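Long-range contacts in protein argonaute 5 (Arabidopsis thaliana, PDB 4G0O), which probably binds the 5' end of guide small RNAs in its MID domain, helping to sort them by their first nucleotide for gene silencing: residues K3-G8 with K42-K47; A9-W14 with V130-R135; C16-T21 with F54-P59. All blocks are in the same frame, centred on the assembly; numbering follows the deposited sequence.

Contact 1 (K3-G8 with K42-K47)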
loop_
_atom_site.group_PDB
_atom_site.type_symbol
_atom_site.label_atom_id
_atom_site.label_comp_id
_atom_site.label_asym_id
_atom_site.label_seq_id
_atom_site.Cartn_x
_atom_site.Cartn_y
_atom_site.Cartn_z
ATOM N N LYS A 3 9.222 -14.967 11.083
ATOM C CA LYS A 3 8.996 -14.710 9.673
ATOM C C LYS A 3 9.957 -13.628 9.186
ATOM O O LYS A 3 9.983 -12.520 9.720
ATOM C CB LYS A 3 7.557 -14.285 9.441
ATOM C CG LYS A 3 6.536 -15.361 9.749
ATOM C CD LYS A 3 5.145 -14.854 9.401
ATOM C CE LYS A 3 4.088 -15.469 10.291
ATOM N NZ LYS A 3 2.781 -14.761 10.109
ATOM N N LYS A 4 10.753 -13.950 8.173
ATOM C CA LYS A 4 11.792 -13.033 7.705
ATOM C C LYS A 4 11.746 -12.864 6.182
ATOM O O LYS A 4 11.141 -13.667 5.472
ATOM C CB LYS A 4 13.176 -13.547 8.131
ATOM C CG LYS A 4 13.354 -13.740 9.642
ATOM C CD LYS A 4 13.502 -12.410 10.366
ATOM C CE LYS A 4 14.032 -12.607 11.778
ATOM N NZ LYS A 4 13.127 -13.477 12.570
ATOM N N MET A 5 12.381 -11.808 5.688
ATOM C CA MET A 5 12.593 -11.659 4.262
ATOM C C MET A 5 13.953 -12.284 3.918
ATOM O O MET A 5 14.983 -11.845 4.411
ATOM C CB MET A 5 12.572 -10.177 3.877
ATOM C CG MET A 5 11.226 -9.503 4.135
ATOM S SD MET A 5 11.205 -7.755 3.729
ATOM C CE MET A 5 9.571 -7.236 4.259
ATOM N N VAL A 6 13.956 -13.325 3.096
ATOM C CA VAL A 6 15.214 -13.890 2.621
ATOM C C VAL A 6 15.863 -12.838 1.758
ATOM O O VAL A 6 17.052 -12.544 1.878
ATOM C CB VAL A 6 14.980 -15.123 1.739
ATOM C CG1 VAL A 6 16.309 -15.700 1.286
ATOM C CG2 VAL A 6 14.164 -16.162 2.484
ATOM N N ASN A 7 15.042 -12.243 0.903
ATOM C CA ASN A 7 15.498 -11.249 -0.046
ATOM C C ASN A 7 14.495 -10.089 -0.131
ATOM O O ASN A 7 13.343 -10.280 -0.517
ATOM C CB ASN A 7 15.714 -11.938 -1.395
ATOM C CG ASN A 7 15.695 -10.984 -2.550
ATOM O OD1 ASN A 7 14.841 -11.090 -3.445
ATOM N ND2 ASN A 7 16.644 -10.041 -2.560
ATOM N N GLY A 8 14.925 -8.894 0.262
ATOM C CA GLY A 8 14.029 -7.756 0.347
ATOM C C GLY A 8 13.940 -7.049 -0.989
ATOM O O GLY A 8 14.956 -6.595 -1.508
ATOM N N LYS A 42 13.229 -4.766 7.791
ATOM C CA LYS A 42 13.169 -6.210 7.557
ATOM C C LYS A 42 13.950 -6.664 6.322
ATOM O O LYS A 42 14.138 -7.865 6.122
ATOM C CB LYS A 42 11.726 -6.715 7.514
ATOM C CG LYS A 42 10.972 -6.528 8.833
ATOM C CD LYS A 42 9.659 -7.304 8.862
ATOM C CE LYS A 42 9.760 -8.540 9.767
ATOM N NZ LYS A 42 10.498 -9.665 9.133
ATOM N N GLY A 43 14.413 -5.715 5.508
ATOM C CA GLY A 43 15.323 -6.045 4.422
ATOM C C GLY A 43 15.025 -5.417 3.075
ATOM O O GLY A 43 15.820 -5.554 2.140
ATOM N N MET A 44 13.891 -4.734 2.956
ATOM C CA MET A 44 13.540 -4.083 1.690
ATOM C C MET A 44 14.288 -2.777 1.543
ATOM O O MET A 44 14.874 -2.276 2.513
ATOM C CB MET A 44 12.040 -3.806 1.598
ATOM C CG MET A 44 11.189 -5.054 1.552
ATOM S SD MET A 44 9.480 -4.651 1.177
ATOM C CE MET A 44 9.584 -4.439 -0.613
ATOM N N GLU A 45 14.284 -2.250 0.323
ATOM C CA GLU A 45 14.761 -0.898 0.068
ATOM C C GLU A 45 13.638 -0.091 -0.585
ATOM O O GLU A 45 13.001 -0.551 -1.525
ATOM C CB GLU A 45 16.001 -0.907 -0.822
ATOM C CG GLU A 45 16.802 0.377 -0.707
ATOM C CD GLU A 45 17.855 0.533 -1.788
ATOM O OE1 GLU A 45 18.408 -0.497 -2.256
ATOM O OE2 GLU A 45 18.115 1.704 -2.168
ATOM N N PHE A 46 13.375 1.101 -0.059
ATOM C CA PHE A 46 12.296 1.935 -0.561
ATOM C C PHE A 46 12.811 3.330 -0.819
ATOM O O PHE A 46 13.504 3.889 0.026
ATOM C CB PHE A 46 11.202 2.060 0.498
ATOM C CG PHE A 46 9.969 1.253 0.218
ATOM C CD1 PHE A 46 8.877 1.832 -0.419
ATOM C CD2 PHE A 46 9.882 -0.065 0.630
ATOM C CE1 PHE A 46 7.744 1.105 -0.654
ATOM C CE2 PHE A 46 8.739 -0.803 0.383
ATOM C CZ PHE A 46 7.670 -0.215 -0.253
ATOM N N LYS A 47 12.457 3.899 -1.971
ATOM C CA LYS A 47 12.636 5.324 -2.177
ATOM C C LYS A 47 11.687 6.032 -1.226
ATOM O O LYS A 47 10.509 5.700 -1.183
ATOM C CB LYS A 47 12.304 5.692 -3.614
ATOM C CG LYS A 47 12.774 7.060 -4.044
ATOM C CD LYS A 47 12.626 7.189 -5.561
ATOM C CE LYS A 47 13.017 8.575 -6.063
ATOM N NZ LYS A 47 12.032 9.599 -5.640
HETATM O O HOH W 1 15.987 -9.534 6.184
#
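A Schellman motif ends the helix of the beta-alpha-beta unit 7-18, 27-42, 45-46, and its K42 and G43 meet M5 and G8 of the incoming chain. K42 NZ donates to K3 O at 3.0 Å, the donor tilted 19° from the carbonyl plane. A long chain bent near its end does this: the last torsion (chi4 -77°) turns NZ back to the strand carbonyl, while the side chain also touches E122. An alanine here would probably leave K3 O without this donor. M5, flexible and apolar, crosses K42 and M44 at about a right angle. Its extended chain brings SD to 3.5 Å from M44 CG and CE to 3.9 Å from K42 CB. Glycine is called for at G43, whose phi of 135° would jam any CB against the preceding carbonyl. G8 suits its place too, because a CB would strike G43 O; instead its CA approaches that oxygen at 3.4 Å in a CA-H...O contact. Such a glycine-terminated helix leading into a parallel strand is typical of the alpha/beta, Rossmann-like fold of MID domains.

Contact 2 (A9-W14 with V130-R135); sequences AKVTSW and VKTGGR. With SO4 (sulfate ion), chain C.
NZ of K131, the residue just before the T132 that packs on A9 and V11, is gripped by sulfate O3 at 2.8 Å, by S105 O and, more weakly, by sulfate O2. The sulfate probably comes from the crystallisation liquor, but its hold on a lysine, with K94 close by, is consistent with the 5'-phosphate pocket of argonaute MID domains. K131 ends helix 118-131, and a Schellman motif closes it. There G133 N returns to V130 O at 3.1 Å, and a positive phi of 104° would press any CB against the preceding carbonyl, which calls for glycine.

This helix end lies against the start of strand 7-18 without a direct hydrogen bond between the two segments, although N129 OD1 takes the N-H of A9. A small residue is fitted to this spot: A9 CB packs mainly on backbone atoms, T132 O at 3.5 Å and G134 N at 3.6 Å. G134 can come this close because it has no side chain; a CB there would crowd A9 N.

T132 serves two environments with its two branches. Its chi1 of -54° sets OG1 beside its own backbone N, where it hydrogen-bonds I128 O in the helix. The methyl branch, anti to the N, faces the strand and touches A9 CB. Beta-branched V11 crosses it at about a right angle, and the pair is tight, V11 CG2 standing 3.3 Å from T132 CG2.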
loop_
_atom_site.group_PDB
_atom_site.type_symbol
_atom_site.label_atom_id
_atom_site.label_comp_id
_atom_site.label_asym_id
_atom_site.label_seq_id
_atom_site.Cartn_x
_atom_site.Cartn_y
_atom_site.Cartn_z
ATOM N N ALA A 9 12.742 -6.965 -1.563
ATOM C CA ALA A 9 12.596 -6.315 -2.873
ATOM C C ALA A 9 13.019 -4.851 -2.801
ATOM O O ALA A 9 13.119 -4.281 -1.716
ATOM C CB ALA A 9 11.160 -6.438 -3.393
ATOM N N LYS A 10 13.282 -4.240 -3.949
ATOM C CA LYS A 10 13.574 -2.809 -3.961
ATOM C C LYS A 10 12.477 -2.029 -4.685
ATOM O O LYS A 10 12.211 -2.263 -5.861
ATOM C CB LYS A 10 14.948 -2.523 -4.568
ATOM C CG LYS A 10 15.272 -1.028 -4.673
ATOM C CD LYS A 10 16.552 -0.811 -5.481
ATOM C CE LYS A 10 16.911 0.667 -5.629
ATOM N NZ LYS A 10 18.076 0.833 -6.562
ATOM N N VAL A 11 11.858 -1.092 -3.972
ATOM C CA VAL A 11 10.764 -0.294 -4.520
ATOM C C VAL A 11 11.203 1.147 -4.764
ATOM O O VAL A 11 11.595 1.844 -3.830
ATOM C CB VAL A 11 9.536 -0.284 -3.568
ATOM C CG1 VAL A 11 8.389 0.476 -4.179
ATOM C CG2 VAL A 11 9.101 -1.680 -3.269
ATOM N N THR A 12 11.111 1.581 -6.020
ATOM C CA THR A 12 11.462 2.944 -6.433
ATOM C C THR A 12 10.228 3.789 -6.798
ATOM O O THR A 12 10.238 5.018 -6.685
ATOM C CB THR A 12 12.402 2.923 -7.661
ATOM O OG1 THR A 12 13.452 1.967 -7.451
ATOM C CG2 THR A 12 13.019 4.296 -7.889
ATOM N N SER A 13 9.172 3.123 -7.252
ATOM C CA SER A 13 7.949 3.804 -7.653
ATOM C C SER A 13 6.748 3.316 -6.832
ATOM O O SER A 13 6.306 2.182 -6.971
ATOM C CB SER A 13 7.704 3.573 -9.149
ATOM O OG SER A 13 6.704 4.442 -9.646
ATOM N N TRP A 14 6.236 4.173 -5.961
ATOM C CA TRP A 14 5.126 3.799 -5.090
ATOM C C TRP A 14 4.350 5.060 -4.720
ATOM O O TRP A 14 4.873 6.166 -4.827
ATOM C CB TRP A 14 5.630 3.087 -3.817
ATOM C CG TRP A 14 6.359 4.022 -2.893
ATOM C CD1 TRP A 14 7.691 4.310 -2.898
ATOM C CD2 TRP A 14 5.780 4.830 -1.851
ATOM N NE1 TRP A 14 7.980 5.243 -1.922
ATOM C CE2 TRP A 14 6.823 5.575 -1.271
ATOM C CE3 TRP A 14 4.483 4.987 -1.358
ATOM C CZ2 TRP A 14 6.605 6.463 -0.234
ATOM C CZ3 TRP A 14 4.276 5.866 -0.328
ATOM C CH2 TRP A 14 5.329 6.592 0.227
ATOM N N VAL A 130 6.699 -9.890 -0.921
ATOM C CA VAL A 130 6.390 -10.874 -1.951
ATOM C C VAL A 130 5.686 -10.281 -3.189
ATOM O O VAL A 130 6.033 -10.634 -4.312
ATOM C CB VAL A 130 5.598 -12.038 -1.389
ATOM C CG1 VAL A 130 4.785 -11.567 -0.242
ATOM C CG2 VAL A 130 4.709 -12.667 -2.465
ATOM N N LYS A 131 4.729 -9.372 -2.981
ATOM C CA LYS A 131 4.023 -8.719 -4.080
ATOM C C LYS A 131 4.951 -7.941 -5.000
ATOM O O LYS A 131 4.640 -7.736 -6.175
ATOM C CB LYS A 131 2.945 -7.762 -3.545
ATOM C CG LYS A 131 1.706 -8.464 -3.065
ATOM C CD LYS A 131 0.703 -7.501 -2.483
ATOM C CE LYS A 131 -0.420 -8.270 -1.830
ATOM N NZ LYS A 131 -1.708 -7.603 -2.063
ATOM N N THR A 132 6.073 -7.497 -4.444
ATOM C CA THR A 132 7.035 -6.629 -5.124
ATOM C C THR A 132 8.211 -7.437 -5.678
ATOM O O THR A 132 9.153 -6.891 -6.255
ATOM C CB THR A 132 7.573 -5.567 -4.126
ATOM O OG1 THR A 132 6.470 -4.885 -3.530
ATOM C CG2 THR A 132 8.406 -4.543 -4.831
ATOM N N GLY A 133 8.170 -8.747 -5.494
ATOM C CA GLY A 133 9.216 -9.581 -6.051
ATOM C C GLY A 133 10.245 -10.108 -5.077
ATOM O O GLY A 133 11.187 -10.772 -5.491
ATOM N N GLY A 134 10.075 -9.820 -3.788
ATOM C CA GLY A 134 10.966 -10.334 -2.770
ATOM C C GLY A 134 10.660 -11.775 -2.414
ATOM O O GLY A 134 9.729 -12.369 -2.968
ATOM N N ARG A 135 11.436 -12.328 -1.479
ATOM C CA ARG A 135 11.246 -13.683 -0.964
ATOM C C ARG A 135 11.143 -13.651 0.555
ATOM O O ARG A 135 11.955 -12.991 1.231
ATOM C CB ARG A 135 12.457 -14.555 -1.303
ATOM C CG ARG A 135 12.337 -15.452 -2.525
ATOM C CD ARG A 135 13.667 -16.184 -2.724
ATOM N NE ARG A 135 14.764 -15.236 -2.937
ATOM C CZ ARG A 135 16.059 -15.505 -2.769
ATOM N NH1 ARG A 135 16.459 -16.711 -2.369
ATOM N NH2 ARG A 135 16.958 -14.552 -3.001
HETATM S S SO4 C . -3.981 -8.187 0.471
HETATM O O1 SO4 C . -4.608 -7.919 1.770
HETATM O O2 SO4 C . -4.503 -7.203 -0.516
HETATM O O3 SO4 C . -2.515 -8.123 0.598
HETATM O O4 SO4 C . -4.300 -9.557 0.042
#

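Contact 3 (C16-T21 with F54-P59); sequences CVSFST and FISCPP
C16-S18 and F54-S56 run parallel, V17 opposite I55 and S18 opposite S56, with I55 bonded to both residues flanking V17: I55 N to C16 O (3.1 Å) and S18 N to I55 O (2.9 Å). C57 N continues the pattern to S18 O at 3.1 Å, its N-H...O angle 169°. At one end C16 CB sits 3.4 Å above the centre of the F54 ring, a CH-pi contact only 2° off the ring normal. SG, anti to the backbone N, lies over the same face. Cysteine is slim enough to let the ring settle so closely, and C32 of helix 27-42 touches both residues. V17 CG2 packs on I55 CG1 at 3.6 Å, two branched side chains on the sheet face covered by I69 of helix 62-72. Farther along, C57 SG meets F19 CE2 obliquely at 3.7 Å. S18, on the other face, ends the strand with an ST turn: its OG accepts from S20 N at 3.2 Å. A water joins S18 OG to S20 O, so the buried hydroxyl has both an N-H and a water as partners. Parallel strands packed against helices, here 62-72 and 27-42, are typical of the Rossmann-like alpha/beta fold of MID domains.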
loop_
_atom_site.group_PDB
_atom_site.type_symbol
_atom_site.label_atom_id
_atom_site.label_comp_id
_atom_site.label_asym_id
_atom_site.label_seq_id
_atom_site.Cartn_x
_atom_site.Cartn_y
_atom_site.Cartn_z
ATOM N N CYS A 16 0.351 6.365 -2.423
ATOM C CA CYS A 16 -0.730 5.975 -1.538
ATOM C C CYS A 16 -2.032 6.631 -1.955
ATOM O O CYS A 16 -2.052 7.819 -2.300
ATOM C CB CYS A 16 -0.393 6.402 -0.124
ATOM S SG CYS A 16 -1.690 6.104 1.077
ATOM N N VAL A 17 -3.114 5.857 -1.913
ATOM C CA VAL A 17 -4.448 6.395 -2.145
ATOM C C VAL A 17 -5.328 6.062 -0.977
ATOM O O VAL A 17 -5.288 4.939 -0.453
ATOM C CB VAL A 17 -5.113 5.782 -3.381
ATOM C CG1 VAL A 17 -6.314 6.611 -3.816
ATOM C CG2 VAL A 17 -4.141 5.724 -4.478
ATOM N N SER A 18 -6.148 7.028 -0.586
ATOM C CA SER A 18 -7.094 6.810 0.487
ATOM C C SER A 18 -8.527 7.053 0.043
ATOM O O SER A 18 -8.865 8.130 -0.452
ATOM C CB SER A 18 -6.764 7.713 1.674
ATOM O OG SER A 18 -7.824 7.676 2.604
ATOM N N PHE A 19 -9.366 6.045 0.233
ATOM C CA PHE A 19 -10.793 6.191 0.016
ATOM C C PHE A 19 -11.535 6.310 1.348
ATOM O O PHE A 19 -12.753 6.166 1.412
ATOM C CB PHE A 19 -11.335 5.018 -0.796
ATOM C CG PHE A 19 -10.628 4.819 -2.115
ATOM C CD1 PHE A 19 -9.769 3.741 -2.306
ATOM C CD2 PHE A 19 -10.799 5.723 -3.149
ATOM C CE1 PHE A 19 -9.123 3.561 -3.516
ATOM C CE2 PHE A 19 -10.144 5.555 -4.355
ATOM C CZ PHE A 19 -9.306 4.468 -4.542
ATOM N N SER A 20 -10.799 6.556 2.420
ATOM C CA SER A 20 -11.425 6.693 3.730
ATOM C C SER A 20 -11.742 8.144 4.021
ATOM O O SER A 20 -10.935 9.034 3.765
ATOM C CB SER A 20 -10.529 6.161 4.834
ATOM O OG SER A 20 -11.068 6.512 6.103
ATOM N N THR A 21 -12.922 8.371 4.575
ATOM C CA THR A 21 -13.357 9.711 4.922
ATOM C C THR A 21 -13.097 10.001 6.405
ATOM O O THR A 21 -12.913 11.156 6.836
ATOM C CB THR A 21 -14.849 9.845 4.635
ATOM O OG1 THR A 21 -15.077 9.689 3.225
ATOM C CG2 THR A 21 -15.353 11.187 5.091
ATOM N N PHE A 54 0.464 11.841 -2.618
ATOM C CA PHE A 54 -0.637 11.023 -2.122
ATOM C C PHE A 54 -1.963 11.624 -2.563
ATOM O O PHE A 54 -2.080 12.840 -2.737
ATOM C CB PHE A 54 -0.615 10.912 -0.593
ATOM C CG PHE A 54 0.472 10.025 -0.060
ATOM C CD1 PHE A 54 0.497 9.674 1.285
ATOM C CD2 PHE A 54 1.478 9.539 -0.898
ATOM C CE1 PHE A 54 1.505 8.852 1.787
ATOM C CE2 PHE A 54 2.485 8.720 -0.401
ATOM C CZ PHE A 54 2.495 8.380 0.944
ATOM N N ILE A 55 -2.962 10.767 -2.731
ATOM C CA ILE A 55 -4.276 11.202 -3.152
ATOM C C ILE A 55 -5.316 10.768 -2.119
ATOM O O ILE A 55 -5.270 9.655 -1.592
ATOM C CB ILE A 55 -4.634 10.632 -4.548
ATOM C CG1 ILE A 55 -3.869 9.336 -4.822
ATOM C CG2 ILE A 55 -4.284 11.616 -5.640
ATOM C CD1 ILE A 55 -2.459 9.518 -5.471
ATOM N N SER A 56 -6.240 11.665 -1.811
ATOM C CA SER A 56 -7.366 11.326 -0.962
ATOM C C SER A 56 -8.629 11.736 -1.693
ATOM O O SER A 56 -8.741 12.874 -2.147
ATOM C CB SER A 56 -7.275 12.057 0.375
ATOM O OG SER A 56 -8.365 11.706 1.210
ATOM N N CYS A 57 -9.576 10.816 -1.833
ATOM C CA CYS A 57 -10.778 11.129 -2.594
ATOM C C CYS A 57 -11.948 10.277 -2.101
ATOM O O CYS A 57 -11.730 9.306 -1.368
ATOM C CB CYS A 57 -10.513 10.927 -4.084
ATOM S SG CYS A 57 -10.191 9.224 -4.525
ATOM N N PRO A 58 -13.195 10.646 -2.471
ATOM C CA PRO A 58 -14.329 9.886 -1.950
ATOM C C PRO A 58 -14.382 8.509 -2.581
ATOM O O PRO A 58 -13.929 8.341 -3.713
ATOM C CB PRO A 58 -15.542 10.704 -2.412
ATOM C CG PRO A 58 -15.021 12.051 -2.739
ATOM C CD PRO A 58 -13.643 11.799 -3.271
ATOM N N PRO A 59 -14.947 7.533 -1.863
ATOM C CA PRO A 59 -15.139 6.163 -2.348
ATOM C C PRO A 59 -15.894 6.054 -3.686
ATOM O O PRO A 59 -15.765 5.028 -4.362
ATOM C CB PRO A 59 -15.968 5.515 -1.236
ATOM C CG PRO A 59 -16.596 6.666 -0.511
ATOM C CD PRO A 59 -15.553 7.727 -0.539
HETATM O O HOH W 2 -8.019 10.120 4.279
HETATM O O HOH W 3 -11.443 10.460 0.893
#

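All three contacts use or adjoin strand 7-18, but at different points along it. Contacts 1 and 2 lie together near its start, their centres 9 Å apart, and E45 and V11 bond between them; contact 3 is across the chain's centre, its own centre about 27 Å from that of contact 1. Each is partly buried. Contact 1 joins the strand's approach to a helix end through a lysine and methionines, contact 2 seats another helix end mainly through small apolar groups, with no hydrogen bond between the two segments, and contact 3, the largest interface, relies on sheet hydrogen bonds and aromatic packing. Schellman glycines mark both helix ends. W14 bridges the halves: its NE1 bonds K47 O and its ring meets F54.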